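Local coordinates for capsular polysaccharide export system protein KpsC (Thermosulfurimonas dismutans, PDB 6MGB) that is a beta-2,4 Kdo-transferase that probably uses CMP-Kdo and probably helps build the glycolipid anchor of Gram-negative bacterial capsules, at residues Ser246-Phe251 with Ala295-Tyr300; Gly253-Lys258 with Glu291-Ala296. All coordinates share one frame; numbering follows the deposited sequence.

Contact 1 of 2, residues Ser246-Phe251 with Ala295-Tyr300; sequences SSQMGF and AAYLLY. With C5P (cytidine-5'-monophosphate), chain D.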
ATOM      1  N   SER A 246      -2.351   6.212   7.905  1.00 25.35           N
ATOM      2  CA  SER A 246      -1.315   5.525   7.139  1.00 27.74           C
ATOM      3  C   SER A 246      -1.859   4.715   5.963  1.00 23.34           C
ATOM      4  O   SER A 246      -1.141   3.844   5.453  1.00 24.32           O
ATOM      5  CB  SER A 246      -0.523   4.581   8.055  1.00 24.32           C
ATOM      6  OG  SER A 246      -1.360   3.555   8.562  1.00 23.56           O
ATOM      7  N   SER A 247      -3.082   4.975   5.510  1.00 19.68           N
ATOM      8  CA  SER A 247      -3.701   4.148   4.484  1.00 24.59           C
ATOM      9  C   SER A 247      -3.067   4.386   3.115  1.00 22.60           C
ATOM     10  O   SER A 247      -2.662   5.500   2.775  1.00 24.19           O
ATOM     11  CB  SER A 247      -5.200   4.435   4.410  1.00 27.86           C
ATOM     12  OG  SER A 247      -5.804   3.737   3.336  1.00 25.64           O
ATOM     13  N   GLN A 248      -3.000   3.317   2.315  1.00 25.56           N
ATOM     14  CA  GLN A 248      -2.586   3.461   0.923  1.00 20.98           C
ATOM     15  C   GLN A 248      -3.527   4.384   0.161  1.00 22.73           C
ATOM     16  O   GLN A 248      -3.129   4.991  -0.839  1.00 26.74           O
ATOM     17  CB  GLN A 248      -2.529   2.093   0.240  1.00 24.90           C
ATOM     18  CG  GLN A 248      -2.176   2.148  -1.244  1.00 24.45           C
ATOM     19  CD  GLN A 248      -2.155   0.777  -1.889  1.00 24.29           C
ATOM     20  OE1 GLN A 248      -1.994  -0.240  -1.212  1.00 26.38           O
ATOM     21  NE2 GLN A 248      -2.327   0.741  -3.204  1.00 28.56           N
ATOM     22  N   MET A 249      -4.779   4.499   0.610  1.00 25.85           N
ATOM     23  CA  MET A 249      -5.724   5.380  -0.062  1.00 21.85           C
ATOM     24  C   MET A 249      -5.278   6.834   0.002  1.00 22.03           C
ATOM     25  O   MET A 249      -5.700   7.638  -0.835  1.00 21.55           O
ATOM     26  CB  MET A 249      -7.116   5.215   0.551  1.00 25.30           C
ATOM     27  CG  MET A 249      -8.214   5.960  -0.187  1.00 44.83           C
ATOM     28  SD  MET A 249      -9.860   5.428   0.326  1.00 34.56           S
ATOM     29  CE  MET A 249     -10.887   6.588  -0.570  1.00 31.74           C
ATOM     30  N   GLY A 250      -4.434   7.185   0.975  1.00 24.67           N
ATOM     31  CA  GLY A 250      -3.853   8.518   0.991  1.00 24.43           C
ATOM     32  C   GLY A 250      -2.968   8.776  -0.212  1.00 28.80           C
ATOM     33  O   GLY A 250      -2.968   9.875  -0.773  1.00 27.13           O
ATOM     34  N   PHE A 251      -2.201   7.766  -0.631  1.00 26.25           N
ATOM     35  CA  PHE A 251      -1.384   7.923  -1.829  1.00 26.12           C
ATOM     36  C   PHE A 251      -2.249   7.967  -3.080  1.00 24.85           C
ATOM     37  O   PHE A 251      -1.945   8.705  -4.024  1.00 25.65           O
ATOM     38  CB  PHE A 251      -0.362   6.794  -1.931  1.00 21.31           C
ATOM     39  CG  PHE A 251       0.627   6.985  -3.044  1.00 24.60           C
ATOM     40  CD1 PHE A 251       1.509   8.053  -3.019  1.00 28.46           C
ATOM     41  CD2 PHE A 251       0.671   6.109  -4.115  1.00 30.53           C
ATOM     42  CE1 PHE A 251       2.420   8.243  -4.041  1.00 29.88           C
ATOM     43  CE2 PHE A 251       1.581   6.292  -5.141  1.00 34.46           C
ATOM     44  CZ  PHE A 251       2.456   7.361  -5.102  1.00 28.33           C
ATOM     45  N   ALA A 295       8.935   5.325  -8.435  1.00 23.78           N
ATOM     46  CA  ALA A 295       9.612   4.364  -7.571  1.00 28.64           C
ATOM     47  C   ALA A 295       8.618   3.404  -6.927  1.00 24.82           C
ATOM     48  O   ALA A 295       8.839   2.187  -6.903  1.00 24.49           O
ATOM     49  CB  ALA A 295      10.415   5.101  -6.500  1.00 26.02           C
ATOM     50  N   ALA A 296       7.510   3.933  -6.405  1.00 21.73           N
ATOM     51  CA  ALA A 296       6.616   3.120  -5.587  1.00 23.46           C
ATOM     52  C   ALA A 296       5.815   2.134  -6.429  1.00 23.82           C
ATOM     53  O   ALA A 296       5.602   0.988  -6.014  1.00 23.57           O
ATOM     54  CB  ALA A 296       5.677   4.019  -4.785  1.00 23.94           C
ATOM     55  N   TYR A 297       5.350   2.555  -7.606  1.00 26.42           N
ATOM     56  CA  TYR A 297       4.454   1.725  -8.405  1.00 23.20           C
ATOM     57  C   TYR A 297       5.135   1.041  -9.585  1.00 24.69           C
ATOM     58  O   TYR A 297       4.717  -0.057  -9.966  1.00 26.75           O
ATOM     59  CB  TYR A 297       3.273   2.563  -8.917  1.00 24.81           C
ATOM     60  CG  TYR A 297       2.087   2.627  -7.961  1.00 25.68           C
ATOM     61  CD1 TYR A 297       2.262   2.966  -6.623  1.00 27.31           C
ATOM     62  CD2 TYR A 297       0.793   2.364  -8.403  1.00 26.33           C
ATOM     63  CE1 TYR A 297       1.186   3.031  -5.753  1.00 26.10           C
ATOM     64  CE2 TYR A 297      -0.287   2.428  -7.539  1.00 25.87           C
ATOM     65  CZ  TYR A 297      -0.085   2.761  -6.216  1.00 26.95           C
ATOM     66  OH  TYR A 297      -1.149   2.826  -5.345  1.00 30.23           O
ATOM     67  N   LEU A 298       6.168   1.642 -10.177  1.00 26.23           N
ATOM     68  CA  LEU A 298       6.831   1.017 -11.319  1.00 23.92           C
ATOM     69  C   LEU A 298       8.021   0.151 -10.905  1.00 29.19           C
ATOM     70  O   LEU A 298       8.129  -1.002 -11.335  1.00 31.22           O
ATOM     71  CB  LEU A 298       7.279   2.084 -12.323  1.00 26.02           C
ATOM     72  CG  LEU A 298       6.271   2.427 -13.421  1.00 29.17           C
ATOM     73  CD1 LEU A 298       5.095   3.212 -12.862  1.00 30.11           C
ATOM     74  CD2 LEU A 298       6.945   3.195 -14.548  1.00 30.58           C
ATOM     75  N   LEU A 299       8.919   0.685 -10.076  1.00 23.51           N
ATOM     76  CA  LEU A 299      10.162  -0.009  -9.749  1.00 26.19           C
ATOM     77  C   LEU A 299      10.024  -0.979  -8.581  1.00 25.08           C
ATOM     78  O   LEU A 299      10.586  -2.079  -8.619  1.00 22.48           O
ATOM     79  CB  LEU A 299      11.256   1.007  -9.419  1.00 24.32           C
ATOM     80  CG  LEU A 299      11.577   2.065 -10.478  1.00 37.93           C
ATOM     81  CD1 LEU A 299      12.797   2.869 -10.055  1.00 34.11           C
ATOM     82  CD2 LEU A 299      11.795   1.436 -11.847  1.00 43.99           C
ATOM     83  N   TYR A 300       9.292  -0.585  -7.534  1.00 23.50           N
ATOM     84  CA  TYR A 300       9.328  -1.336  -6.281  1.00 21.32           C
ATOM     85  C   TYR A 300       8.605  -2.673  -6.392  1.00 37.92           C
ATOM     86  O   TYR A 300       9.197  -3.702  -6.024  1.00 24.13           O
ATOM     87  CB  TYR A 300       8.774  -0.452  -5.158  1.00 25.86           C
ATOM     88  CG  TYR A 300       8.764  -1.023  -3.757  1.00 19.79           C
ATOM     89  CD1 TYR A 300       9.926  -1.487  -3.148  1.00 22.70           C
ATOM     90  CD2 TYR A 300       7.586  -1.040  -3.017  1.00 26.40           C
ATOM     91  CE1 TYR A 300       9.900  -1.984  -1.854  1.00 22.69           C
ATOM     92  CE2 TYR A 300       7.552  -1.531  -1.733  1.00 24.13           C
ATOM     93  CZ  TYR A 300       8.709  -2.001  -1.152  1.00 22.53           C
ATOM     94  OH  TYR A 300       8.668  -2.485   0.137  1.00 22.31           O
TER
HETATM   95  O3P C5P D 403      -3.721   0.689   3.137  1.00 28.48           O
HETATM   96  P   C5P D 403      -5.150   0.219   3.287  1.00 23.36           P
HETATM   97  O1P C5P D 403      -5.844   1.082   4.337  1.00 25.25           O
HETATM   98  O2P C5P D 403      -5.399  -1.240   3.615  1.00 24.71           O
HETATM   99  O5' C5P D 403      -5.851   0.534   1.895  1.00 28.26           O
HETATM  100  C5' C5P D 403      -5.766  -0.366   0.801  1.00 26.06           C
HETATM  101  C4' C5P D 403      -6.621   0.108  -0.346  1.00 25.17           C
HETATM  102  O4' C5P D 403      -8.019  -0.094  -0.010  1.00 26.94           O
HETATM  103  C3' C5P D 403      -6.523   1.594  -0.661  1.00 27.41           C
HETATM  104  O3' C5P D 403      -5.427   1.902  -1.505  1.00 26.76           O
HETATM  105  C2' C5P D 403      -7.876   1.901  -1.293  1.00 27.54           C
HETATM  106  O2' C5P D 403      -7.899   1.528  -2.664  1.00 27.00           O
HETATM  107  C1' C5P D 403      -8.802   0.969  -0.510  1.00 29.63           C
HETATM  108  N1  C5P D 403      -9.442   1.657   0.636  1.00 25.33           N
HETATM  109  C2  C5P D 403     -10.857   2.138   0.537  1.00 31.77           C
HETATM  110  N3  C5P D 403     -11.497   2.834   1.708  1.00 28.07           N
HETATM  111  C4  C5P D 403     -10.750   3.041   2.945  1.00 24.42           C
HETATM  112  C5  C5P D 403      -9.342   2.562   3.043  1.00 23.07           C
HETATM  113  C6  C5P D 403      -8.704   1.866   1.872  1.00 21.83           C
HETATM  114  O2  C5P D 403     -11.467   1.973  -0.462  1.00 29.72           O
HETATM  115  N4  C5P D 403     -11.369   3.719   4.081  1.00 27.17           N

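Contact 2 of 2, residues Gly253-Lys258 with Glu291-Ala296; sequences GLMLGK and ELFAAA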
ATOM      1  N   GLY A 253      -5.113   9.307  -3.216  1.00 27.83           N
ATOM      2  CA  GLY A 253      -5.532  10.698  -3.252  1.00 29.08           C
ATOM      3  C   GLY A 253      -4.426  11.624  -3.721  1.00 26.87           C
ATOM      4  O   GLY A 253      -4.666  12.549  -4.503  1.00 29.91           O
ATOM      5  N   LEU A 254      -3.198  11.387  -3.256  1.00 30.51           N
ATOM      6  CA  LEU A 254      -2.065  12.190  -3.707  1.00 31.71           C
ATOM      7  C   LEU A 254      -1.884  12.076  -5.217  1.00 28.20           C
ATOM      8  O   LEU A 254      -1.589  13.068  -5.893  1.00 25.86           O
ATOM      9  CB  LEU A 254      -0.795  11.747  -2.978  1.00 41.84           C
ATOM     10  CG  LEU A 254       0.332  12.768  -2.804  1.00 44.60           C
ATOM     11  CD1 LEU A 254      -0.097  13.916  -1.906  1.00 33.70           C
ATOM     12  CD2 LEU A 254       1.563  12.084  -2.231  1.00 37.87           C
ATOM     13  N   MET A 255      -2.064  10.871  -5.763  1.00 28.66           N
ATOM     14  CA  MET A 255      -1.935  10.675  -7.203  1.00 31.32           C
ATOM     15  C   MET A 255      -2.955  11.498  -7.979  1.00 37.46           C
ATOM     16  O   MET A 255      -2.722  11.830  -9.147  1.00 34.78           O
ATOM     17  CB  MET A 255      -2.080   9.190  -7.538  1.00 28.75           C
ATOM     18  CG  MET A 255      -0.898   8.345  -7.077  1.00 26.12           C
ATOM     19  SD  MET A 255      -1.250   6.574  -7.037  1.00 29.89           S
ATOM     20  CE  MET A 255      -1.737   6.281  -8.736  1.00 35.79           C
ATOM     21  N   LEU A 256      -4.083  11.835  -7.357  1.00 28.88           N
ATOM     22  CA  LEU A 256      -5.094  12.678  -7.977  1.00 31.39           C
ATOM     23  C   LEU A 256      -4.907  14.155  -7.647  1.00 33.61           C
ATOM     24  O   LEU A 256      -5.778  14.967  -7.978  1.00 40.67           O
ATOM     25  CB  LEU A 256      -6.494  12.223  -7.551  1.00 29.85           C
ATOM     26  CG  LEU A 256      -6.871  10.779  -7.899  1.00 29.08           C
ATOM     27  CD1 LEU A 256      -8.210  10.416  -7.279  1.00 46.92           C
ATOM     28  CD2 LEU A 256      -6.912  10.571  -9.406  1.00 33.66           C
ATOM     29  N   GLY A 257      -3.799  14.520  -7.005  1.00 29.54           N
ATOM     30  CA  GLY A 257      -3.518  15.914  -6.719  1.00 32.13           C
ATOM     31  C   GLY A 257      -4.249  16.492  -5.529  1.00 46.66           C
ATOM     32  O   GLY A 257      -4.334  17.717  -5.406  1.00 39.75           O
ATOM     33  N   LYS A 258      -4.781  15.653  -4.647  1.00 32.61           N
ATOM     34  CA  LYS A 258      -5.490  16.144  -3.476  1.00 27.95           C
ATOM     35  C   LYS A 258      -4.507  16.557  -2.384  1.00 32.02           C
ATOM     36  O   LYS A 258      -3.341  16.152  -2.371  1.00 29.89           O
ATOM     37  CB  LYS A 258      -6.440  15.072  -2.941  1.00 34.42           C
ATOM     38  CG  LYS A 258      -7.378  14.495  -3.992  1.00 39.17           C
ATOM     39  CD  LYS A 258      -8.236  15.576  -4.631  1.00 39.54           C
ATOM     40  CE  LYS A 258      -9.170  15.005  -5.684  1.00 40.23           C
ATOM     41  NZ  LYS A 258      -9.989  16.068  -6.331  1.00 43.34           N
ATOM     42  N   GLU A 291       7.905  11.370  -9.325  1.00 23.07           N
ATOM     43  CA  GLU A 291       9.056  10.586  -8.887  1.00 26.49           C
ATOM     44  C   GLU A 291       8.651   9.560  -7.837  1.00 34.84           C
ATOM     45  O   GLU A 291       9.065   8.398  -7.905  1.00 26.47           O
ATOM     46  CB  GLU A 291      10.146  11.509  -8.341  1.00 25.97           C
ATOM     47  CG  GLU A 291      10.863  12.322  -9.408  1.00 25.54           C
ATOM     48  CD  GLU A 291      11.831  13.332  -8.820  1.00 39.39           C
ATOM     49  OE1 GLU A 291      11.682  13.681  -7.629  1.00 36.63           O
ATOM     50  OE2 GLU A 291      12.741  13.776  -9.549  1.00 42.26           O
ATOM     51  N   LEU A 292       7.843   9.974  -6.861  1.00 23.07           N
ATOM     52  CA  LEU A 292       7.362   9.046  -5.843  1.00 21.68           C
ATOM     53  C   LEU A 292       6.568   7.911  -6.478  1.00 25.47           C
ATOM     54  O   LEU A 292       6.760   6.737  -6.145  1.00 23.36           O
ATOM     55  CB  LEU A 292       6.512   9.804  -4.824  1.00 29.29           C
ATOM     56  CG  LEU A 292       5.853   9.003  -3.702  1.00 53.29           C
ATOM     57  CD1 LEU A 292       6.856   8.117  -2.988  1.00 30.55           C
ATOM     58  CD2 LEU A 292       5.198   9.959  -2.723  1.00 45.51           C
ATOM     59  N   PHE A 293       5.674   8.250  -7.407  1.00 26.26           N
ATOM     60  CA  PHE A 293       4.885   7.232  -8.093  1.00 27.54           C
ATOM     61  C   PHE A 293       5.773   6.283  -8.891  1.00 32.22           C
ATOM     62  O   PHE A 293       5.556   5.066  -8.885  1.00 27.07           O
ATOM     63  CB  PHE A 293       3.860   7.909  -9.002  1.00 22.86           C
ATOM     64  CG  PHE A 293       3.142   6.964  -9.920  1.00 22.61           C
ATOM     65  CD1 PHE A 293       2.046   6.245  -9.478  1.00 25.18           C
ATOM     66  CD2 PHE A 293       3.560   6.801 -11.232  1.00 30.00           C
ATOM     67  CE1 PHE A 293       1.385   5.378 -10.323  1.00 27.25           C
ATOM     68  CE2 PHE A 293       2.901   5.936 -12.082  1.00 28.52           C
ATOM     69  CZ  PHE A 293       1.813   5.223 -11.628  1.00 27.51           C
ATOM     70  N   ALA A 294       6.778   6.819  -9.589  1.00 23.64           N
ATOM     71  CA  ALA A 294       7.648   5.978 -10.404  1.00 21.58           C
ATOM     72  C   ALA A 294       8.341   4.918  -9.556  1.00 20.97           C
ATOM     73  O   ALA A 294       8.347   3.731  -9.905  1.00 22.85           O
ATOM     74  CB  ALA A 294       8.679   6.843 -11.129  1.00 24.98           C
ATOM     75  N   ALA A 295       8.935   5.325  -8.435  1.00 23.78           N
ATOM     76  CA  ALA A 295       9.612   4.364  -7.571  1.00 28.64           C
ATOM     77  C   ALA A 295       8.618   3.404  -6.927  1.00 24.82           C
ATOM     78  O   ALA A 295       8.839   2.187  -6.903  1.00 24.49           O
ATOM     79  CB  ALA A 295      10.415   5.101  -6.500  1.00 26.02           C
ATOM     80  N   ALA A 296       7.510   3.933  -6.405  1.00 21.73           N
ATOM     81  CA  ALA A 296       6.616   3.120  -5.587  1.00 23.46           C
ATOM     82  C   ALA A 296       5.815   2.134  -6.429  1.00 23.82           C
ATOM     83  O   ALA A 296       5.602   0.988  -6.014  1.00 23.57           O
ATOM     84  CB  ALA A 296       5.677   4.019  -4.785  1.00 23.94           C
TER

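Contact 1 of 2, residues Ser246-Phe251 with Ala295-Tyr300
Phe251 and Tyr297 reach toward each other from two helices, and their side chains pass each other in opposite directions. The ring planes stand at 43°, so the pair is neither a stack nor a T-shape. The closest atoms are Phe251 CE2 and Tyr297 CE1, 3.3 Å apart. Phe251 presents its edge: Tyr297 CE1 lies near the plane of that ring, and Tyr297 OH lies in it.

Gln248 meets the end of the same tyrosine. Its chain is fully extended, with CG anti to the backbone N (chi1 177°), which carries the amide out to the phenol. The amide plane is nearly perpendicular to the tyrosine ring, at 89°. Gln248 NE2 gives Tyr297 OH a weak hydrogen bond of 3.2 Å. The main polar partner of NE2 is the carbonyl O of Phe76; OE1 accepts from Lys140 NZ. An alanine in place of Tyr297 is likely to deprive Phe251 of its ring neighbour and Gln248 NE2 of its weak acceptor.

The start of helix 248-255 holds the CMP phosphate. Ser247 is the N-cap, and its OG accepts from Met249 N. Ser247 OG also donates to O1P of CMP, 2.8 Å away. Gln248 N gives O3P of CMP a nearly straight bond of 2.8 Å. Met249 SD lies 3.4 Å from N3 of the cytosine. A phosphate set at a helix N-terminus is probably stabilised by the helix dipole, and Gln248 links this binding site to the tyrosine of the other helix.

Contact 2 of 2, residues Gly253-Lys258 with Glu291-Ala296
The Phe293 ring receives the end of Met255 obliquely, at its CE1 corner. Met255 CE is 3.6 Å from Phe293 CE1. The sulfur is a little further from the ring, with Met255 SD 4.1 Å from Phe293 CD1. Met255 SD lies 73° off the normal of the Phe293 ring. This is a Met-aromatic contact made chiefly through the methyl group. The two side chains cross at about a right angle. A bend at the last torsion of Met255 (chi3 58°) turns CE toward the ring. Elsewhere Phe293 packs on Leu130 of helix 120-135 and meets the ring of Tyr297.

Residues 253-258 hold the end of helix 248-255, which closes in a Schellman motif. Gly257 is its C-prime residue and has positive phi. Lys258 N reaches back to Gly253 O at 3.1 Å, and Gly257 N bonds to Leu254 O at 2.9 Å. Gly253 O also accepts from Leu256 N, which comes from the opposite face of the carbonyl plane.

Leu254, next to Met255 in the chain, adds a second apolar touch. Leu254 CD2 lies 4.2 Å from Leu292 CD2, a looser methyl contact. Both leucines also pack on Leu273.

In the fold
Both contacts join helix 248-255 to helix 289-299, and their centres are 7 Å apart. Along the chain the order is 246-251, 253-258, then 291-296 and 295-300, so the earlier half of one helix meets the later half of the other. The two contacts share Ala295 and Ala296. Packing of Phe251 against Leu292 and Phe293 ties them together. Along the chain, helix 248-255 lies between strands 241-244 and 259-262, neighbours in the parallel six-stranded sheet. The family belongs to the GT-B clan, whose members have two Rossmann-like domains around a cleft. Contact 1 reaches the CMP site, whereas contact 2 carries the same helix pairing away from it as apolar packing.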